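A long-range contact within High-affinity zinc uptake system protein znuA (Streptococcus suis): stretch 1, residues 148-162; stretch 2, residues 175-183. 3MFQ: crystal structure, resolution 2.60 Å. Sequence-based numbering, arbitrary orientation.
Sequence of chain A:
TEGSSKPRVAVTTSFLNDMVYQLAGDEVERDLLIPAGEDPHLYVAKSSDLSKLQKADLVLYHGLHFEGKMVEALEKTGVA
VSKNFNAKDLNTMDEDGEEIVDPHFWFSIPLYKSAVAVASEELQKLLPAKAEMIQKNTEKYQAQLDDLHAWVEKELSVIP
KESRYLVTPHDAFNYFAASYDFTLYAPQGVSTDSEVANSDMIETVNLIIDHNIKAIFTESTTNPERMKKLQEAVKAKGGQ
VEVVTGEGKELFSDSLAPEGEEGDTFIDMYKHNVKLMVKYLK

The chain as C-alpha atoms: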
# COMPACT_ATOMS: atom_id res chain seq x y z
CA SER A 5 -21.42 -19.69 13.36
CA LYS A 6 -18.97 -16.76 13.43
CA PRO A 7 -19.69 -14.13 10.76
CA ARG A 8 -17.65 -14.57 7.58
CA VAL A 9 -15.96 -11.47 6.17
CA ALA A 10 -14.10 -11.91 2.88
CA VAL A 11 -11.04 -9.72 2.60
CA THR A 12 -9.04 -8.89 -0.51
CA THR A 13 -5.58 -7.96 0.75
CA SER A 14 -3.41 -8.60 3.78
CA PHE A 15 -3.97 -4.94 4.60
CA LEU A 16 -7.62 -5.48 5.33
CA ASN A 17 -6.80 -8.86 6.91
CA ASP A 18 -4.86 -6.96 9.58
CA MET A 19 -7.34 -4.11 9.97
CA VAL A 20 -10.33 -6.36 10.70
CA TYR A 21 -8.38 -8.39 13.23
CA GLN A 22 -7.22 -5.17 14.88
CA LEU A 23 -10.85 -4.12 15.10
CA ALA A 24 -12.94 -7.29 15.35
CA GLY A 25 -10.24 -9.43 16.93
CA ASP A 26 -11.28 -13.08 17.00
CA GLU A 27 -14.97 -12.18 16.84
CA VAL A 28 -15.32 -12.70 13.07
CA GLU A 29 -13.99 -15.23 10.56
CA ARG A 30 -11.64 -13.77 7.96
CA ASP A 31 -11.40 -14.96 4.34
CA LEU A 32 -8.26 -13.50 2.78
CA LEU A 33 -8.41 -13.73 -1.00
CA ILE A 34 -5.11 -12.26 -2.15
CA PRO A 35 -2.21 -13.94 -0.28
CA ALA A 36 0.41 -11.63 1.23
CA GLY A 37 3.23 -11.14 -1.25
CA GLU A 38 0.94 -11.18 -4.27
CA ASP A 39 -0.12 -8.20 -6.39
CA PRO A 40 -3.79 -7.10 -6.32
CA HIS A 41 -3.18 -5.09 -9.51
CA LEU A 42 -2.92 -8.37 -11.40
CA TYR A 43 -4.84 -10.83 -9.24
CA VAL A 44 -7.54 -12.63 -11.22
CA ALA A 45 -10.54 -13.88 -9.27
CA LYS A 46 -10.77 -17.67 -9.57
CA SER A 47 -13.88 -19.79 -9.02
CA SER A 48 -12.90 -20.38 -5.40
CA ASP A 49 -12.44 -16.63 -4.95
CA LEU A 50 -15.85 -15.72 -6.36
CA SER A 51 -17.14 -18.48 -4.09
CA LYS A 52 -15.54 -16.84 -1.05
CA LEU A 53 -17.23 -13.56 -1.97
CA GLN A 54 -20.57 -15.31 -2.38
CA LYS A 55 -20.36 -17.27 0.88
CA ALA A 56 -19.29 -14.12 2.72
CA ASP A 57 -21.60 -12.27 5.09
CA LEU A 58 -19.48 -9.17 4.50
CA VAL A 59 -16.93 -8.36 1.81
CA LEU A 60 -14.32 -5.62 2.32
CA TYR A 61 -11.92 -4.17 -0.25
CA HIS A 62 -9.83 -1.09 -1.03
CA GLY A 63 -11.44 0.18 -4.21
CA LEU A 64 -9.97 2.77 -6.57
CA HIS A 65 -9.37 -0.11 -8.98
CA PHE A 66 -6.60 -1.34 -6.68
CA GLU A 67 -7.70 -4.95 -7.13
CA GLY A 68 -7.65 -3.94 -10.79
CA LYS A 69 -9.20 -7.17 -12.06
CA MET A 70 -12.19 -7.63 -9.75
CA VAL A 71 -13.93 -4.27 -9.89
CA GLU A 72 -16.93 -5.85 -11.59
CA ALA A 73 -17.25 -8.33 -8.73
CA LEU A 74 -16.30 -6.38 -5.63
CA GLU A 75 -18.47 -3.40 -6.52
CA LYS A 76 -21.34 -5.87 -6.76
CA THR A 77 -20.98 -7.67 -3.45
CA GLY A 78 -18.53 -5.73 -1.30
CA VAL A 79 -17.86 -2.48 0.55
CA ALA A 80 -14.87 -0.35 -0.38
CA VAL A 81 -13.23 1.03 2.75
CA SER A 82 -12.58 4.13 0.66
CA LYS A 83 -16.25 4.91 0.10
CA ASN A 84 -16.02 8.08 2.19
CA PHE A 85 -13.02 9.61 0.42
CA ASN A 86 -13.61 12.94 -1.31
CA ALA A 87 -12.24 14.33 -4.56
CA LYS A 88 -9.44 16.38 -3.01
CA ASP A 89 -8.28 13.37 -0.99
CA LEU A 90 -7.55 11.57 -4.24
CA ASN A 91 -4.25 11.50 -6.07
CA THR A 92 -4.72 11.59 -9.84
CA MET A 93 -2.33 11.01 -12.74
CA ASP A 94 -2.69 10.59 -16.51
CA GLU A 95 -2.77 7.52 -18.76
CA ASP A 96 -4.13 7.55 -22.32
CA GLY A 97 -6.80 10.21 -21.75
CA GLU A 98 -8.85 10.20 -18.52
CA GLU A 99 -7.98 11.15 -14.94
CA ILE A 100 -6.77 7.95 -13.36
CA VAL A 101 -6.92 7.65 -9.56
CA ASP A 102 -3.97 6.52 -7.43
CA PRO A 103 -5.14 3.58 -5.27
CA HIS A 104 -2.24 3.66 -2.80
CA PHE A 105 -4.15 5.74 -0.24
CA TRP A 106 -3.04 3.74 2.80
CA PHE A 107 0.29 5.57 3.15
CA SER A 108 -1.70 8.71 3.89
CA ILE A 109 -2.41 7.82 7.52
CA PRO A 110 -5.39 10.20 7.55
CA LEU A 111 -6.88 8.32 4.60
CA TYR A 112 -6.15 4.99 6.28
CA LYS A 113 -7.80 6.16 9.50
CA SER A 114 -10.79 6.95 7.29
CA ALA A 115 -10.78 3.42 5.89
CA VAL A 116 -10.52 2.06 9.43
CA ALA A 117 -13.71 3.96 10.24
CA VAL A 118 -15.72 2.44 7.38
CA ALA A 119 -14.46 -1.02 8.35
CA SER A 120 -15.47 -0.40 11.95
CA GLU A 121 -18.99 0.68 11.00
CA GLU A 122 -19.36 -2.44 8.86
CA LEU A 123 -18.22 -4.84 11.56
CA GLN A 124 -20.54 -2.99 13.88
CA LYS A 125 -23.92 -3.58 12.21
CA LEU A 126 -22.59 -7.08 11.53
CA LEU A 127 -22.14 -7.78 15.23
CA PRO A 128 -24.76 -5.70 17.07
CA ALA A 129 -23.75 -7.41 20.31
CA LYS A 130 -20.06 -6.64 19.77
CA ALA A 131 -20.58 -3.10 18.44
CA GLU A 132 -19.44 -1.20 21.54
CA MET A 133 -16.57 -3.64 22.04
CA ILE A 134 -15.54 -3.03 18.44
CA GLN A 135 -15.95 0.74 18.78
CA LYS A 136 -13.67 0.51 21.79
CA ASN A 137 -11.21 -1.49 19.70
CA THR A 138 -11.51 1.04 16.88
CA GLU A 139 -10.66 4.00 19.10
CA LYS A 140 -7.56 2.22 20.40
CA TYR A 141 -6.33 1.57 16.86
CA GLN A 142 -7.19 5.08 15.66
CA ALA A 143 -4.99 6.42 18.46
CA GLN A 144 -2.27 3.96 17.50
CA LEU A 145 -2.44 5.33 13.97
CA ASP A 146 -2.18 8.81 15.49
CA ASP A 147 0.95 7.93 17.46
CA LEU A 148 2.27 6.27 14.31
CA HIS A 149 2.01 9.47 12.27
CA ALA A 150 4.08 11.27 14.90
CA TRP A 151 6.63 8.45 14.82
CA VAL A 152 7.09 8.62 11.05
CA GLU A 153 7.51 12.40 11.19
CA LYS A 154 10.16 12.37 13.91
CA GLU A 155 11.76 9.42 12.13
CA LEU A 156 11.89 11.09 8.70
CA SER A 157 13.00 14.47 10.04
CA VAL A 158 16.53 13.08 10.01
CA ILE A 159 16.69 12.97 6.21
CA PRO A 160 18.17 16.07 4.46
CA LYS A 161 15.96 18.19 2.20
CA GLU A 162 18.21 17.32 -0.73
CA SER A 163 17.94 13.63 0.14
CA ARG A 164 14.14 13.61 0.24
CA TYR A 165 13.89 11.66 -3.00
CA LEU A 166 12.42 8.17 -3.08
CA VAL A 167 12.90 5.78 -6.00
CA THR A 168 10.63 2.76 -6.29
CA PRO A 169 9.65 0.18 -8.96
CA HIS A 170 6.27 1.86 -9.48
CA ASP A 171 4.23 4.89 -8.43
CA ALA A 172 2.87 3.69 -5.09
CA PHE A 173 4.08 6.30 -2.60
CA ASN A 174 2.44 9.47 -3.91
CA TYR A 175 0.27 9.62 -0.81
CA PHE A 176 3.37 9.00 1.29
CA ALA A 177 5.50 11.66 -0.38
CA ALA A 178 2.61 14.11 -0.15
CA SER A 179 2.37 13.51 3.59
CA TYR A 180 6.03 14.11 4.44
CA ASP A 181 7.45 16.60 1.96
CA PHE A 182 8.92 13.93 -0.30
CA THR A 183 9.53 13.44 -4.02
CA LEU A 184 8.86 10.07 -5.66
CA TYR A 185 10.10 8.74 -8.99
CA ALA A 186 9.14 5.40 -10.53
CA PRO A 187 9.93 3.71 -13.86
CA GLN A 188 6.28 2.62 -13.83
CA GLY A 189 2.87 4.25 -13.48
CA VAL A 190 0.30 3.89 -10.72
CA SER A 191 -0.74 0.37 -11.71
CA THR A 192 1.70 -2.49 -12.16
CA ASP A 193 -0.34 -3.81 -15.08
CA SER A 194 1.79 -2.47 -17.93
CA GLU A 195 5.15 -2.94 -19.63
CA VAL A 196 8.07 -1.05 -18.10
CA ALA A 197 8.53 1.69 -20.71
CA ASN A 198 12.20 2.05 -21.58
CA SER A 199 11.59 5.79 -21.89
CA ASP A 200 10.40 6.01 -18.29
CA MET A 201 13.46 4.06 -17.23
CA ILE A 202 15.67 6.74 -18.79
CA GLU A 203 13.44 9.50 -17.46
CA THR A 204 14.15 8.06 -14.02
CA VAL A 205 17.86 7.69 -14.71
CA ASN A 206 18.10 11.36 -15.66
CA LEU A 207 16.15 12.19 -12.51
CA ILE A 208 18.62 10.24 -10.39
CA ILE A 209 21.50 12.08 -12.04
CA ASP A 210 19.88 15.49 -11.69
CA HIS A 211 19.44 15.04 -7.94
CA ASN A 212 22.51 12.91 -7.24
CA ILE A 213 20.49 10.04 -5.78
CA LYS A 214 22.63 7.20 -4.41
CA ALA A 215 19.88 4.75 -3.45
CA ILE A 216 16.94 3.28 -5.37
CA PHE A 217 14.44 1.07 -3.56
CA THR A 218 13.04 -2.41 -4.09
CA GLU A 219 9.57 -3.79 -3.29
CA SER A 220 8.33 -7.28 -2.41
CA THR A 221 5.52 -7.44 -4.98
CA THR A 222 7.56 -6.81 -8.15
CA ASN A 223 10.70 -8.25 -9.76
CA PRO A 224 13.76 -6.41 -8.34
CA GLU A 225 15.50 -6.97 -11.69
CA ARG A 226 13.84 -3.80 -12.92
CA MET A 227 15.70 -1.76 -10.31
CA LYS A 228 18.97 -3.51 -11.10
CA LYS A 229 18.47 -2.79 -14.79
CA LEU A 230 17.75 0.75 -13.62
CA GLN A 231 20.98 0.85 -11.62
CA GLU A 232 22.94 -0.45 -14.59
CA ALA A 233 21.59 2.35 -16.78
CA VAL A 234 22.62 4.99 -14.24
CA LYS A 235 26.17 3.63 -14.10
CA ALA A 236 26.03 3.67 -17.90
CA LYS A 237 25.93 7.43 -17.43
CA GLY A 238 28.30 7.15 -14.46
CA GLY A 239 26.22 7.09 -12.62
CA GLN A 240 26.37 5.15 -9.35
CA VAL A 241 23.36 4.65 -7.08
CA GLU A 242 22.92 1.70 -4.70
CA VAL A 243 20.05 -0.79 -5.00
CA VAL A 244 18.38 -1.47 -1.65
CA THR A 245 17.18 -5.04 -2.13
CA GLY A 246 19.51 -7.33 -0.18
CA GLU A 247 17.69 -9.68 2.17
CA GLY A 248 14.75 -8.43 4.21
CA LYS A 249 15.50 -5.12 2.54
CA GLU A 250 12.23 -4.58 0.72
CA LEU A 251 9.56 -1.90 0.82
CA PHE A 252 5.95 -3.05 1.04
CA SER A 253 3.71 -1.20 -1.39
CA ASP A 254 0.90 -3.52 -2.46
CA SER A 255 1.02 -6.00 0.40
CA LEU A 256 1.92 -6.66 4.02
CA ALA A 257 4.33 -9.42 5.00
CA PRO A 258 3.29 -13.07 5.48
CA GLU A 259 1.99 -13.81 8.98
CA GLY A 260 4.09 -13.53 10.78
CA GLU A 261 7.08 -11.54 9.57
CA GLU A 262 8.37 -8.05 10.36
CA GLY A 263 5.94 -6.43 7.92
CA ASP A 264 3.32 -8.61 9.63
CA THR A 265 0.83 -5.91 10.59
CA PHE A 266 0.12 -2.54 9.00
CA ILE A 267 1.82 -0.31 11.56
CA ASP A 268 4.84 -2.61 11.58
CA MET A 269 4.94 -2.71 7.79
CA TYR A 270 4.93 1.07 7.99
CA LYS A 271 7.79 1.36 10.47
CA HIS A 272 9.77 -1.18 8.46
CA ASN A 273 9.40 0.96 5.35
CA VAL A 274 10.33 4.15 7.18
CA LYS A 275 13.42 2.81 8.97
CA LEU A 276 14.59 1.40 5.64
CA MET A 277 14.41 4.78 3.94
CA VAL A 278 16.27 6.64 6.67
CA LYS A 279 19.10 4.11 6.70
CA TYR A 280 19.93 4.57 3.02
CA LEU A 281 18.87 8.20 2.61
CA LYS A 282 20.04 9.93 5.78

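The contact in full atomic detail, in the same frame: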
# COMPACT_ATOMS: atom_id res chain seq x y z
N LEU A 148 1.47 6.70 15.44
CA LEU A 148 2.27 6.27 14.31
C LEU A 148 2.69 7.44 13.42
O LEU A 148 3.85 7.55 13.03
CB LEU A 148 1.51 5.24 13.48
CG LEU A 148 2.18 4.79 12.18
CD1 LEU A 148 3.57 4.22 12.45
CD2 LEU A 148 1.32 3.78 11.43
N HIS A 149 1.74 8.32 13.12
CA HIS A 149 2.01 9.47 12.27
C HIS A 149 3.10 10.35 12.88
O HIS A 149 3.95 10.88 12.16
CB HIS A 149 0.75 10.29 12.03
CG HIS A 149 0.93 11.42 11.06
ND1 HIS A 149 0.59 11.32 9.72
CD2 HIS A 149 1.44 12.66 11.22
CE1 HIS A 149 0.86 12.45 9.11
NE2 HIS A 149 1.38 13.29 10.00
N ALA A 150 3.07 10.49 14.20
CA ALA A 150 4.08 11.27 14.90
C ALA A 150 5.43 10.58 14.83
O ALA A 150 6.47 11.23 14.75
CB ALA A 150 3.66 11.50 16.34
N TRP A 151 5.41 9.25 14.87
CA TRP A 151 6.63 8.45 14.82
C TRP A 151 7.32 8.61 13.48
O TRP A 151 8.53 8.83 13.41
CB TRP A 151 6.30 6.98 15.06
CG TRP A 151 7.50 6.08 15.09
CD1 TRP A 151 8.23 5.72 16.19
CD2 TRP A 151 8.10 5.40 13.98
NE1 TRP A 151 9.25 4.88 15.82
CE2 TRP A 151 9.19 4.67 14.47
CE3 TRP A 151 7.82 5.36 12.61
CZ2 TRP A 151 10.00 3.89 13.65
CZ3 TRP A 151 8.62 4.59 11.79
CH2 TRP A 151 9.70 3.86 12.31
N VAL A 152 6.55 8.50 12.40
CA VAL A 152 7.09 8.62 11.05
C VAL A 152 7.72 9.99 10.85
O VAL A 152 8.82 10.11 10.31
CB VAL A 152 6.00 8.43 9.99
CG1 VAL A 152 6.58 8.57 8.60
CG2 VAL A 152 5.34 7.07 10.16
N GLU A 153 7.01 11.03 11.29
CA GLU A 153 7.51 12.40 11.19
C GLU A 153 8.86 12.56 11.87
O GLU A 153 9.84 12.95 11.23
CB GLU A 153 6.50 13.37 11.81
CG GLU A 153 5.28 13.67 10.93
CD GLU A 153 5.61 14.57 9.75
OE1 GLU A 153 6.81 14.88 9.54
OE2 GLU A 153 4.67 14.97 9.03
N LYS A 154 8.92 12.26 13.16
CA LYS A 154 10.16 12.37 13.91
C LYS A 154 11.24 11.51 13.26
O LYS A 154 12.41 11.89 13.22
CB LYS A 154 9.96 11.95 15.37
CG LYS A 154 11.22 11.97 16.22
CD LYS A 154 10.91 11.90 17.71
CE LYS A 154 10.14 13.13 18.18
NZ LYS A 154 9.54 12.96 19.53
N GLU A 155 10.83 10.37 12.73
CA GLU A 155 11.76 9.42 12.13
C GLU A 155 12.34 9.97 10.83
O GLU A 155 13.54 9.86 10.57
CB GLU A 155 11.07 8.08 11.89
CG GLU A 155 12.02 6.90 11.75
CD GLU A 155 12.59 6.44 13.08
OE1 GLU A 155 12.12 6.92 14.13
OE2 GLU A 155 13.50 5.59 13.07
N LEU A 156 11.48 10.57 10.00
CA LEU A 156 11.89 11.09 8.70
C LEU A 156 12.66 12.40 8.80
O LEU A 156 13.47 12.71 7.92
CB LEU A 156 10.66 11.28 7.81
CG LEU A 156 10.33 10.17 6.82
CD1 LEU A 156 10.69 8.81 7.39
CD2 LEU A 156 8.86 10.22 6.44
N SER A 157 12.41 13.15 9.86
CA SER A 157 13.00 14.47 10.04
C SER A 157 14.52 14.44 10.04
O SER A 157 15.18 15.48 10.09
CB SER A 157 12.51 15.10 11.34
OG SER A 157 13.09 14.46 12.46
N VAL A 158 15.09 13.24 9.99
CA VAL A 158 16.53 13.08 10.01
C VAL A 158 17.12 13.05 8.60
O VAL A 158 18.34 13.07 8.43
CB VAL A 158 16.94 11.80 10.77
CG1 VAL A 158 17.31 10.69 9.79
CG2 VAL A 158 18.10 12.09 11.71
N ILE A 159 16.25 13.02 7.60
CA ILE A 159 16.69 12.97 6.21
C ILE A 159 16.73 14.37 5.58
O ILE A 159 15.72 15.07 5.56
CB ILE A 159 15.80 12.05 5.36
CG1 ILE A 159 15.83 10.62 5.91
CG2 ILE A 159 16.25 12.06 3.90
CD1 ILE A 159 14.98 9.65 5.14
N PRO A 160 17.91 14.76 5.07
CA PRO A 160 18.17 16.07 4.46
C PRO A 160 17.19 16.43 3.35
O PRO A 160 16.73 15.55 2.62
CB PRO A 160 19.57 15.91 3.88
CG PRO A 160 20.20 14.87 4.71
CD PRO A 160 19.11 13.91 5.07
N LYS A 161 16.88 17.71 3.23
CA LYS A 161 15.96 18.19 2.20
C LYS A 161 16.39 17.70 0.82
O LYS A 161 15.55 17.31 0.01
CB LYS A 161 15.92 19.72 2.21
CG LYS A 161 14.57 20.31 1.85
CD LYS A 161 14.06 19.81 0.51
CE LYS A 161 12.76 20.49 0.15
NZ LYS A 161 11.80 20.44 1.28
N GLU A 162 17.69 17.72 0.57
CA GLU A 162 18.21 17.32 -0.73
C GLU A 162 18.14 15.81 -0.92
O GLU A 162 18.22 15.31 -2.04
CB GLU A 162 19.66 17.79 -0.90
CG GLU A 162 20.02 18.97 -0.01
CD GLU A 162 20.42 18.55 1.38
OE1 GLU A 162 21.32 17.70 1.51
OE2 GLU A 162 19.83 19.07 2.35
N TYR A 175 0.95 9.21 -2.03
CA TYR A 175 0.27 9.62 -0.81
C TYR A 175 1.28 9.77 0.32
O TYR A 175 1.13 10.62 1.20
CB TYR A 175 -0.82 8.62 -0.44
CG TYR A 175 -2.00 8.62 -1.39
CD1 TYR A 175 -3.11 9.42 -1.14
CD2 TYR A 175 -2.00 7.84 -2.53
CE1 TYR A 175 -4.19 9.43 -2.01
CE2 TYR A 175 -3.07 7.84 -3.40
CZ TYR A 175 -4.16 8.64 -3.14
OH TYR A 175 -5.23 8.65 -4.00
N PHE A 176 2.31 8.94 0.29
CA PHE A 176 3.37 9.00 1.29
C PHE A 176 4.17 10.28 1.13
O PHE A 176 4.31 11.06 2.07
CB PHE A 176 4.30 7.79 1.16
CG PHE A 176 5.51 7.87 2.04
CD1 PHE A 176 5.47 7.41 3.34
CD2 PHE A 176 6.68 8.43 1.56
CE1 PHE A 176 6.58 7.49 4.15
CE2 PHE A 176 7.80 8.51 2.37
CZ PHE A 176 7.75 8.04 3.66
N ALA A 177 4.70 10.48 -0.07
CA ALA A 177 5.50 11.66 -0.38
C ALA A 177 4.74 12.94 -0.05
O ALA A 177 5.30 13.89 0.48
CB ALA A 177 5.91 11.65 -1.84
N ALA A 178 3.45 12.95 -0.38
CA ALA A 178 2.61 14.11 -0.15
C ALA A 178 2.46 14.40 1.34
O ALA A 178 2.25 15.54 1.74
CB ALA A 178 1.25 13.91 -0.78
N SER A 179 2.58 13.36 2.16
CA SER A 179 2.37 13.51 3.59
C SER A 179 3.61 14.02 4.33
O SER A 179 3.50 14.64 5.39
CB SER A 179 1.90 12.18 4.21
OG SER A 179 0.71 11.73 3.59
N TYR A 180 4.79 13.78 3.76
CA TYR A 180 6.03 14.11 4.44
C TYR A 180 7.04 14.81 3.55
O TYR A 180 8.21 14.48 3.55
CB TYR A 180 6.65 12.85 5.03
CG TYR A 180 5.63 12.00 5.72
CD1 TYR A 180 5.35 12.17 7.07
CD2 TYR A 180 4.92 11.05 5.02
CE1 TYR A 180 4.40 11.40 7.70
CE2 TYR A 180 3.97 10.27 5.63
CZ TYR A 180 3.71 10.45 6.97
OH TYR A 180 2.76 9.67 7.59
N ASP A 181 6.56 15.79 2.79
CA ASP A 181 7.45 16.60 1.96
C ASP A 181 8.49 15.74 1.26
O ASP A 181 9.70 15.92 1.47
CB ASP A 181 8.13 17.66 2.82
CG ASP A 181 8.88 18.68 2.00
OD1 ASP A 181 8.33 19.12 0.96
OD2 ASP A 181 10.01 19.04 2.39
N PHE A 182 8.03 14.82 0.43
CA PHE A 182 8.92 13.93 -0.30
C PHE A 182 8.66 13.96 -1.80
O PHE A 182 7.57 14.34 -2.24
CB PHE A 182 8.78 12.50 0.21
CG PHE A 182 9.96 12.03 1.01
CD1 PHE A 182 10.01 12.24 2.38
CD2 PHE A 182 11.01 11.37 0.40
CE1 PHE A 182 11.09 11.81 3.12
CE2 PHE A 182 12.09 10.94 1.13
CZ PHE A 182 12.13 11.16 2.49
N THR A 183 9.65 13.54 -2.57
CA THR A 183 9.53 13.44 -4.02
C THR A 183 9.75 12.00 -4.47
O THR A 183 10.77 11.40 -4.14
CB THR A 183 10.55 14.35 -4.74
OG1 THR A 183 10.26 15.72 -4.44
CG2 THR A 183 10.48 14.14 -6.24

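What fills the apolar centre? Tyr180, whose CA-to-CB bond points toward the helix of the first stretch, presents one face of its ring to Val152: CG1 of Val152 sits 4.0 Å from the Tyr180 ring centroid and 23° off the normal, a CH-pi contact over the face. One helical turn on, Leu156 CD2 lies 3.7 Å from both Tyr180 CB and Phe176 CZ, so a single methyl touches two aromatic residues.

How does the backbone bring these groups together? Val152 N donates a hydrogen bond to Leu148 O and Leu156 N donates a hydrogen bond to Val152 O, the helical spacing that places Val152 and Leu156 on one side. A type I turn from Leu156 to Ile159 then redirects the chain, and Ile159 CD1 reaches the edge of the Phe182 ring, 4.2 Å from CZ. In the second stretch, Phe182 N donates a hydrogen bond to Ala177 O at 2.9 Å, tying the segment after the helix back to it.

What lies at the polar edge? His149 and Tyr180 pair obliquely, their ring planes at 35°, with His149 ND1 3.5 Å from Tyr180 OH. No backbone hydrogen bond joins the stretches. Farther along, the side chains form a salt bridge, Lys161 NZ donating to Asp181 OD2 at 2.5 Å, where opposite charges meet between exposed residues.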